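DNR protein (Pseudomonas aeruginosa, PDB 2Z69) is a CRP/FNR-type transcriptional regulator that probably binds DNA in response to nitric oxide, represented by its sensor domain with the dimerization helix. Local coordinates at residues A53-Y67 against T102-N116. Sequence-based numbering, arbitrary orientation.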
ATOM      1  N   ALA B  53     -12.537  13.253  -6.931  1.00 20.80           N
ATOM      2  CA  ALA B  53     -11.124  13.438  -6.570  1.00 20.87           C
ATOM      3  C   ALA B  53     -10.262  12.879  -7.673  1.00 20.82           C
ATOM      4  O   ALA B  53     -10.063  11.667  -7.731  1.00 23.15           O
ATOM      5  CB  ALA B  53     -10.802  12.749  -5.257  1.00 19.90           C
ATOM      6  N   HIS B  54      -9.774  13.741  -8.554  1.00 20.31           N
ATOM      7  CA  HIS B  54      -8.905  13.313  -9.667  1.00 21.27           C
ATOM      8  C   HIS B  54      -7.461  13.827  -9.573  1.00 19.50           C
ATOM      9  O   HIS B  54      -6.642  13.478 -10.397  1.00 19.96           O
ATOM     10  CB  HIS B  54      -9.482  13.777 -11.023  1.00 21.65           C
ATOM     11  CG  HIS B  54     -10.816  13.193 -11.350  1.00 25.71           C
ATOM     12  ND1 HIS B  54     -11.092  11.854 -11.211  1.00 28.70           N
ATOM     13  CD2 HIS B  54     -11.941  13.762 -11.844  1.00 31.54           C
ATOM     14  CE1 HIS B  54     -12.336  11.621 -11.590  1.00 31.88           C
ATOM     15  NE2 HIS B  54     -12.871  12.761 -11.982  1.00 33.14           N
ATOM     16  N   ALA B  55      -7.143  14.654  -8.586  1.00 17.73           N
ATOM     17  CA  ALA B  55      -5.829  15.291  -8.562  1.00 18.05           C
ATOM     18  C   ALA B  55      -5.305  15.459  -7.149  1.00 18.27           C
ATOM     19  O   ALA B  55      -6.091  15.528  -6.214  1.00 19.61           O
ATOM     20  CB  ALA B  55      -5.902  16.634  -9.240  1.00 17.33           C
ATOM     21  N   PHE B  56      -3.985  15.481  -6.987  1.00 17.89           N
ATOM     22  CA  PHE B  56      -3.387  15.965  -5.744  1.00 17.98           C
ATOM     23  C   PHE B  56      -2.551  17.217  -6.053  1.00 19.45           C
ATOM     24  O   PHE B  56      -2.380  17.558  -7.225  1.00 19.39           O
ATOM     25  CB  PHE B  56      -2.542  14.888  -5.068  1.00 15.07           C
ATOM     26  CG  PHE B  56      -1.322  14.506  -5.830  1.00 15.63           C
ATOM     27  CD1 PHE B  56      -1.415  13.680  -6.963  1.00 15.38           C
ATOM     28  CD2 PHE B  56      -0.060  14.916  -5.397  1.00 18.49           C
ATOM     29  CE1 PHE B  56      -0.281  13.305  -7.669  1.00 16.72           C
ATOM     30  CE2 PHE B  56       1.091  14.554  -6.103  1.00 16.73           C
ATOM     31  CZ  PHE B  56       0.985  13.735  -7.228  1.00 18.32           C
ATOM     32  N   TYR B  57      -2.048  17.865  -4.999  1.00 18.53           N
ATOM     33  CA  TYR B  57      -1.509  19.211  -5.075  1.00 18.51           C
ATOM     34  C   TYR B  57      -0.114  19.321  -4.446  1.00 21.05           C
ATOM     35  O   TYR B  57       0.184  18.687  -3.445  1.00 19.36           O
ATOM     36  CB  TYR B  57      -2.458  20.191  -4.396  1.00 19.42           C
ATOM     37  CG  TYR B  57      -3.753  20.284  -5.151  1.00 21.50           C
ATOM     38  CD1 TYR B  57      -4.752  19.315  -5.000  1.00 18.27           C
ATOM     39  CD2 TYR B  57      -3.943  21.300  -6.085  1.00 20.60           C
ATOM     40  CE1 TYR B  57      -5.940  19.387  -5.769  1.00 17.49           C
ATOM     41  CE2 TYR B  57      -5.085  21.360  -6.850  1.00 20.25           C
ATOM     42  CZ  TYR B  57      -6.085  20.428  -6.669  1.00 20.35           C
ATOM     43  OH  TYR B  57      -7.230  20.553  -7.457  1.00 25.94           O
ATOM     44  N   TYR B  58       0.748  20.099  -5.092  1.00 20.61           N
ATOM     45  CA  TYR B  58       1.951  20.583  -4.441  1.00 21.22           C
ATOM     46  C   TYR B  58       1.763  22.075  -4.163  1.00 22.38           C
ATOM     47  O   TYR B  58       1.393  22.845  -5.066  1.00 24.45           O
ATOM     48  CB  TYR B  58       3.140  20.351  -5.343  1.00 21.74           C
ATOM     49  CG  TYR B  58       4.440  20.872  -4.807  1.00 19.21           C
ATOM     50  CD1 TYR B  58       4.889  22.132  -5.188  1.00 20.27           C
ATOM     51  CD2 TYR B  58       5.206  20.122  -3.925  1.00 20.00           C
ATOM     52  CE1 TYR B  58       6.069  22.648  -4.732  1.00 24.90           C
ATOM     53  CE2 TYR B  58       6.441  20.629  -3.450  1.00 25.40           C
ATOM     54  CZ  TYR B  58       6.843  21.900  -3.872  1.00 22.31           C
ATOM     55  OH  TYR B  58       7.985  22.466  -3.449  1.00 21.35           O
ATOM     56  N   LEU B  59       2.010  22.482  -2.923  1.00 21.27           N
ATOM     57  CA  LEU B  59       1.835  23.887  -2.528  1.00 21.52           C
ATOM     58  C   LEU B  59       3.144  24.657  -2.757  1.00 20.30           C
ATOM     59  O   LEU B  59       4.117  24.529  -2.001  1.00 18.93           O
ATOM     60  CB  LEU B  59       1.367  23.966  -1.044  1.00 21.77           C
ATOM     61  CG  LEU B  59       0.932  25.290  -0.425  1.00 19.57           C
ATOM     62  CD1 LEU B  59      -0.087  26.011  -1.272  1.00 23.41           C
ATOM     63  CD2 LEU B  59       0.409  25.051   0.998  1.00 19.60           C
ATOM     64  N   ILE B  60       3.171  25.461  -3.817  1.00 19.70           N
ATOM     65  CA  ILE B  60       4.383  26.215  -4.142  1.00 18.49           C
ATOM     66  C   ILE B  60       4.560  27.293  -3.068  1.00 19.02           C
ATOM     67  O   ILE B  60       5.591  27.360  -2.427  1.00 18.82           O
ATOM     68  CB  ILE B  60       4.339  26.840  -5.558  1.00 17.86           C
ATOM     69  CG1 ILE B  60       4.133  25.755  -6.635  1.00 17.49           C
ATOM     70  CG2 ILE B  60       5.594  27.691  -5.825  1.00 18.19           C
ATOM     71  CD1 ILE B  60       3.286  26.275  -7.810  1.00 16.89           C
ATOM     72  N   SER B  61       3.511  28.089  -2.836  1.00 21.20           N
ATOM     73  CA  SER B  61       3.620  29.217  -1.905  1.00 21.03           C
ATOM     74  C   SER B  61       2.284  29.329  -1.229  1.00 21.38           C
ATOM     75  O   SER B  61       1.243  29.022  -1.836  1.00 20.55           O
ATOM     76  CB  SER B  61       3.949  30.517  -2.658  1.00 23.06           C
ATOM     77  OG  SER B  61       2.872  30.896  -3.523  1.00 20.09           O
ATOM     78  N   GLY B  62       2.293  29.764   0.024  1.00 20.87           N
ATOM     79  CA  GLY B  62       1.037  29.974   0.731  1.00 21.56           C
ATOM     80  C   GLY B  62       0.805  28.915   1.785  1.00 21.19           C
ATOM     81  O   GLY B  62       1.772  28.354   2.312  1.00 18.93           O
ATOM     82  N   CYS B  63      -0.479  28.624   2.057  1.00 21.65           N
ATOM     83  CA  CYS B  63      -0.886  27.799   3.210  1.00 20.24           C
ATOM     84  C   CYS B  63      -2.347  27.354   3.064  1.00 21.00           C
ATOM     85  O   CYS B  63      -3.225  28.159   2.793  1.00 19.02           O
ATOM     86  CB  CYS B  63      -0.666  28.572   4.512  1.00 20.09           C
ATOM     87  SG  CYS B  63      -1.112  27.704   6.062  1.00 21.57           S
ATOM     88  N   VAL B  64      -2.600  26.055   3.225  1.00 20.54           N
ATOM     89  CA  VAL B  64      -3.942  25.466   2.915  1.00 19.70           C
ATOM     90  C   VAL B  64      -4.417  24.696   4.155  1.00 19.54           C
ATOM     91  O   VAL B  64      -3.621  23.994   4.776  1.00 18.96           O
ATOM     92  CB  VAL B  64      -3.831  24.531   1.703  1.00 20.24           C
ATOM     93  CG1 VAL B  64      -4.948  23.490   1.666  1.00 22.41           C
ATOM     94  CG2 VAL B  64      -3.783  25.369   0.387  1.00 20.38           C
ATOM     95  N   LYS B  65      -5.669  24.889   4.574  1.00 16.80           N
ATOM     96  CA  LYS B  65      -6.212  24.083   5.657  1.00 17.30           C
ATOM     97  C   LYS B  65      -7.185  23.029   5.112  1.00 18.47           C
ATOM     98  O   LYS B  65      -7.912  23.265   4.113  1.00 17.98           O
ATOM     99  CB  LYS B  65      -6.880  24.941   6.742  1.00 18.22           C
ATOM    100  CG  LYS B  65      -8.190  25.626   6.323  1.00 17.18           C
ATOM    101  CD  LYS B  65      -8.967  26.094   7.550  1.00 20.18           C
ATOM    102  CE  LYS B  65     -10.193  26.899   7.098  1.00 26.45           C
ATOM    103  NZ  LYS B  65     -11.078  27.437   8.214  1.00 22.89           N
ATOM    104  N   ILE B  66      -7.210  21.864   5.755  1.00 18.01           N
ATOM    105  CA  ILE B  66      -8.045  20.756   5.267  1.00 18.11           C
ATOM    106  C   ILE B  66      -8.984  20.279   6.386  1.00 16.46           C
ATOM    107  O   ILE B  66      -8.530  19.952   7.460  1.00 17.32           O
ATOM    108  CB  ILE B  66      -7.139  19.578   4.700  1.00 20.09           C
ATOM    109  CG1 ILE B  66      -6.202  20.134   3.602  1.00 21.85           C
ATOM    110  CG2 ILE B  66      -7.997  18.386   4.224  1.00 17.71           C
ATOM    111  CD1 ILE B  66      -5.480  19.120   2.845  1.00 28.93           C
ATOM    112  N   TYR B  67     -10.288  20.244   6.120  1.00 16.65           N
ATOM    113  CA  TYR B  67     -11.315  20.011   7.148  1.00 16.07           C
ATOM    114  C   TYR B  67     -12.573  19.348   6.583  1.00 17.63           C
ATOM    115  O   TYR B  67     -12.845  19.476   5.391  1.00 18.87           O
ATOM    116  CB  TYR B  67     -11.741  21.343   7.808  1.00 15.52           C
ATOM    117  CG  TYR B  67     -12.396  22.356   6.854  1.00 17.44           C
ATOM    118  CD1 TYR B  67     -11.620  23.209   6.104  1.00 20.62           C
ATOM    119  CD2 TYR B  67     -13.797  22.453   6.726  1.00 17.76           C
ATOM    120  CE1 TYR B  67     -12.181  24.134   5.233  1.00 22.98           C
ATOM    121  CE2 TYR B  67     -14.375  23.398   5.853  1.00 20.11           C
ATOM    122  CZ  TYR B  67     -13.537  24.235   5.117  1.00 23.52           C
ATOM    123  OH  TYR B  67     -14.022  25.184   4.249  1.00 23.79           O
ATOM    124  N   THR B 102     -12.527  19.199   2.540  1.00 20.14           N
ATOM    125  CA  THR B 102     -12.400  20.449   1.769  1.00 19.10           C
ATOM    126  C   THR B 102     -11.034  21.010   2.083  1.00 20.30           C
ATOM    127  O   THR B 102     -10.566  20.881   3.201  1.00 21.02           O
ATOM    128  CB  THR B 102     -13.470  21.462   2.284  1.00 19.89           C
ATOM    129  OG1 THR B 102     -14.780  20.931   2.044  1.00 19.36           O
ATOM    130  CG2 THR B 102     -13.351  22.819   1.676  1.00 19.19           C
ATOM    131  N   ALA B 103     -10.408  21.648   1.102  1.00 20.22           N
ATOM    132  CA  ALA B 103      -9.083  22.275   1.272  1.00 18.68           C
ATOM    133  C   ALA B 103      -9.283  23.726   0.881  1.00 17.73           C
ATOM    134  O   ALA B 103      -9.812  24.002  -0.205  1.00 16.33           O
ATOM    135  CB  ALA B 103      -8.071  21.628   0.365  1.00 17.32           C
ATOM    136  N   GLN B 104      -8.881  24.640   1.766  1.00 17.11           N
ATOM    137  CA  GLN B 104      -9.124  26.075   1.591  1.00 17.67           C
ATOM    138  C   GLN B 104      -7.843  26.832   1.847  1.00 17.49           C
ATOM    139  O   GLN B 104      -7.160  26.572   2.831  1.00 19.09           O
ATOM    140  CB  GLN B 104     -10.202  26.574   2.580  1.00 17.92           C
ATOM    141  CG  GLN B 104     -10.676  28.040   2.341  1.00 21.31           C
ATOM    142  CD  GLN B 104     -11.821  28.462   3.281  1.00 21.78           C
ATOM    143  OE1 GLN B 104     -12.668  29.290   2.942  1.00 26.11           O
ATOM    144  NE2 GLN B 104     -11.856  27.876   4.424  1.00 21.85           N
ATOM    145  N   ALA B 105      -7.526  27.796   0.999  1.00 16.98           N
ATOM    146  CA  ALA B 105      -6.341  28.615   1.200  1.00 18.91           C
ATOM    147  C   ALA B 105      -6.611  29.558   2.365  1.00 19.02           C
ATOM    148  O   ALA B 105      -7.673  30.181   2.434  1.00 19.77           O
ATOM    149  CB  ALA B 105      -6.029  29.403  -0.061  1.00 17.47           C
ATOM    150  N   VAL B 106      -5.683  29.632   3.306  1.00 19.96           N
ATOM    151  CA  VAL B 106      -5.811  30.589   4.398  1.00 22.47           C
ATOM    152  C   VAL B 106      -5.013  31.896   4.135  1.00 22.78           C
ATOM    153  O   VAL B 106      -5.177  32.845   4.876  1.00 23.74           O
ATOM    154  CB  VAL B 106      -5.429  30.002   5.751  1.00 24.36           C
ATOM    155  CG1 VAL B 106      -6.033  28.598   5.935  1.00 27.64           C
ATOM    156  CG2 VAL B 106      -3.974  29.947   5.875  1.00 21.82           C
ATOM    157  N   VAL B 107      -4.177  31.919   3.091  1.00 21.15           N
ATOM    158  CA  VAL B 107      -3.519  33.142   2.546  1.00 20.56           C
ATOM    159  C   VAL B 107      -3.459  32.983   1.008  1.00 21.15           C
ATOM    160  O   VAL B 107      -3.701  31.887   0.517  1.00 21.43           O
ATOM    161  CB  VAL B 107      -2.077  33.337   3.081  1.00 20.29           C
ATOM    162  CG1 VAL B 107      -2.070  33.567   4.597  1.00 21.28           C
ATOM    163  CG2 VAL B 107      -1.218  32.158   2.729  1.00 20.93           C
ATOM    164  N   PRO B 108      -3.149  34.069   0.252  1.00 21.64           N
ATOM    165  CA  PRO B 108      -2.951  33.907  -1.192  1.00 21.75           C
ATOM    166  C   PRO B 108      -1.938  32.799  -1.445  1.00 21.28           C
ATOM    167  O   PRO B 108      -0.856  32.819  -0.845  1.00 18.73           O
ATOM    168  CB  PRO B 108      -2.363  35.245  -1.626  1.00 22.12           C
ATOM    169  CG  PRO B 108      -2.980  36.251  -0.641  1.00 24.35           C
ATOM    170  CD  PRO B 108      -2.942  35.474   0.682  1.00 22.88           C
ATOM    171  N   SER B 109      -2.291  31.844  -2.309  1.00 18.86           N
ATOM    172  CA  SER B 109      -1.475  30.640  -2.474  1.00 17.71           C
ATOM    173  C   SER B 109      -1.321  30.299  -3.954  1.00 19.19           C
ATOM    174  O   SER B 109      -2.141  30.707  -4.795  1.00 21.06           O
ATOM    175  CB  SER B 109      -2.143  29.450  -1.708  1.00 18.64           C
ATOM    176  OG  SER B 109      -2.282  29.752  -0.311  1.00 17.49           O
ATOM    177  N   GLN B 110      -0.283  29.531  -4.270  1.00 16.76           N
ATOM    178  CA  GLN B 110      -0.093  29.052  -5.615  1.00 16.74           C
ATOM    179  C   GLN B 110       0.252  27.572  -5.552  1.00 16.58           C
ATOM    180  O   GLN B 110       1.046  27.150  -4.714  1.00 15.29           O
ATOM    181  CB  GLN B 110       1.013  29.849  -6.352  1.00 13.96           C
ATOM    182  CG  GLN B 110       1.048  29.525  -7.828  1.00 17.87           C
ATOM    183  CD  GLN B 110       1.975  30.418  -8.631  1.00 22.64           C
ATOM    184  OE1 GLN B 110       3.166  30.453  -8.378  1.00 24.25           O
ATOM    185  NE2 GLN B 110       1.428  31.131  -9.612  1.00 23.82           N
ATOM    186  N   LEU B 111      -0.331  26.791  -6.458  1.00 17.84           N
ATOM    187  CA  LEU B 111      -0.147  25.336  -6.441  1.00 19.48           C
ATOM    188  C   LEU B 111       0.105  24.760  -7.807  1.00 20.82           C
ATOM    189  O   LEU B 111      -0.187  25.416  -8.808  1.00 22.91           O
ATOM    190  CB  LEU B 111      -1.365  24.618  -5.831  1.00 18.26           C
ATOM    191  CG  LEU B 111      -1.893  25.243  -4.540  1.00 22.35           C
ATOM    192  CD1 LEU B 111      -3.246  25.891  -4.875  1.00 24.22           C
ATOM    193  CD2 LEU B 111      -2.099  24.213  -3.482  1.00 22.65           C
ATOM    194  N   PHE B 112       0.655  23.536  -7.823  1.00 19.71           N
ATOM    195  CA  PHE B 112       0.639  22.645  -8.967  1.00 19.76           C
ATOM    196  C   PHE B 112      -0.434  21.621  -8.695  1.00 19.50           C
ATOM    197  O   PHE B 112      -0.448  21.045  -7.616  1.00 20.84           O
ATOM    198  CB  PHE B 112       1.970  21.907  -9.070  1.00 20.22           C
ATOM    199  CG  PHE B 112       3.084  22.729  -9.637  1.00 21.01           C
ATOM    200  CD1 PHE B 112       4.340  22.703  -9.043  1.00 17.67           C
ATOM    201  CD2 PHE B 112       2.887  23.508 -10.779  1.00 17.49           C
ATOM    202  CE1 PHE B 112       5.407  23.441  -9.564  1.00 16.41           C
ATOM    203  CE2 PHE B 112       3.948  24.254 -11.325  1.00 23.29           C
ATOM    204  CZ  PHE B 112       5.218  24.214 -10.716  1.00 20.17           C
ATOM    205  N   ARG B 113      -1.341  21.402  -9.639  1.00 20.16           N
ATOM    206  CA  ARG B 113      -2.348  20.341  -9.532  1.00 21.41           C
ATOM    207  C   ARG B 113      -1.893  19.195 -10.404  1.00 22.07           C
ATOM    208  O   ARG B 113      -1.833  19.346 -11.630  1.00 23.71           O
ATOM    209  CB  ARG B 113      -3.692  20.812 -10.069  1.00 21.04           C
ATOM    210  CG  ARG B 113      -4.662  19.686 -10.413  1.00 21.60           C
ATOM    211  CD  ARG B 113      -6.143  20.163 -10.554  1.00 24.48           C
ATOM    212  NE  ARG B 113      -6.233  21.223 -11.535  1.00 43.38           N
ATOM    213  CZ  ARG B 113      -6.740  22.434 -11.338  1.00 44.48           C
ATOM    214  NH1 ARG B 113      -7.283  22.796 -10.176  1.00 44.22           N
ATOM    215  NH2 ARG B 113      -6.723  23.284 -12.345  1.00 45.12           N
ATOM    216  N   PHE B 114      -1.572  18.056  -9.803  1.00 21.44           N
ATOM    217  CA  PHE B 114      -1.153  16.892 -10.576  1.00 20.37           C
ATOM    218  C   PHE B 114      -2.297  15.904 -10.710  1.00 21.72           C
ATOM    219  O   PHE B 114      -2.981  15.620  -9.741  1.00 24.12           O
ATOM    220  CB  PHE B 114      -0.004  16.209  -9.876  1.00 20.54           C
ATOM    221  CG  PHE B 114       1.217  17.050  -9.748  1.00 20.77           C
ATOM    222  CD1 PHE B 114       1.530  17.666  -8.552  1.00 19.34           C
ATOM    223  CD2 PHE B 114       2.072  17.210 -10.808  1.00 22.18           C
ATOM    224  CE1 PHE B 114       2.675  18.414  -8.421  1.00 16.15           C
ATOM    225  CE2 PHE B 114       3.214  17.971 -10.675  1.00 22.99           C
ATOM    226  CZ  PHE B 114       3.506  18.571  -9.477  1.00 20.28           C
ATOM    227  N   SER B 115      -2.511  15.382 -11.909  1.00 21.00           N
ATOM    228  CA  SER B 115      -3.485  14.329 -12.148  1.00 20.00           C
ATOM    229  C   SER B 115      -3.091  13.027 -11.442  1.00 18.79           C
ATOM    230  O   SER B 115      -1.928  12.581 -11.532  1.00 17.32           O
ATOM    231  CB  SER B 115      -3.555  14.073 -13.661  1.00 21.19           C
ATOM    232  OG  SER B 115      -4.313  12.932 -13.955  1.00 22.36           O
ATOM    233  N   ASN B 116      -4.059  12.427 -10.744  1.00 17.03           N
ATOM    234  CA  ASN B 116      -3.897  11.095 -10.176  1.00 16.36           C
ATOM    235  C   ASN B 116      -3.476  10.152 -11.280  1.00 16.39           C
ATOM    236  O   ASN B 116      -2.461   9.463 -11.157  1.00 16.96           O
ATOM    237  CB  ASN B 116      -5.185  10.617  -9.468  1.00 17.00           C
ATOM    238  CG  ASN B 116      -5.447  11.365  -8.156  1.00 17.94           C
ATOM    239  OD1 ASN B 116      -4.644  12.171  -7.732  1.00 20.97           O
ATOM    240  ND2 ASN B 116      -6.569  11.092  -7.520  1.00 21.08           N
TER
HETATM  241  O   HOH W   1       4.069  31.479  -5.930  1.00 22.27           O
HETATM  242  O   HOH W   2       1.234  32.940  -2.842  1.00 29.00           O
HETATM  243  O   HOH W   3     -15.723  19.742   4.237  1.00 29.72           O
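I60 lies over the ring of F112 where the two chain segments A53-Y67 and T102-N116 turn together from one sheet of the barrel to the other. From CB outward, its atoms meet the partner in sequence: CB rests 3.4 Å from Q110 O, CG1 lies 3.9 Å from F112 CD1, and CD1 sits 3.8 Å from the F112 ring centroid, only 4° off the ring normal, while also touching L111 C at 3.5 Å. CG1 lies beside the backbone N (chi1 -58°), which helps carry the ethyl arm over F112; its apolar tip suits the flat face of a phenyl ring in this CH-pi contact. The corner is a classic beta bulge: Q110 O accepts from both I60 N and S61 N, fitting two residues opposite one.

Beyond it, G62 has positive phi (108°) and no CB to collide with S109 OG, which accepts from C63 N at 3.2 Å and donates to V107 O at 2.7 Å, a double role that suits serine at the kink. Antiparallel ladders run from A55-S115 to L59-L111, past the bulge to S61-Q110, and from V64-A105 to Y67-T102. F114 CB covers one face of the F56 ring, whereas its own ring is slid off that ring. On the face carrying Y57, L59, L111, V64 and I66, L111 CD2 presses on L59 CD1 at 3.5 Å, a tight apolar contact, and the small A103 accommodates V64 and I66.

Both ladders form the middle of the jelly-roll barrel of the cyclic nucleotide-binding fold: 36-40 and 86-87 flank one pair, 45-47 and 75-82 the other. R113 pairs with D36, F112 meets H10 of helix 6-14 edge-to-face, as F56 does Y119 of helix 116-123, and I66 packs on L151 of the second subunit.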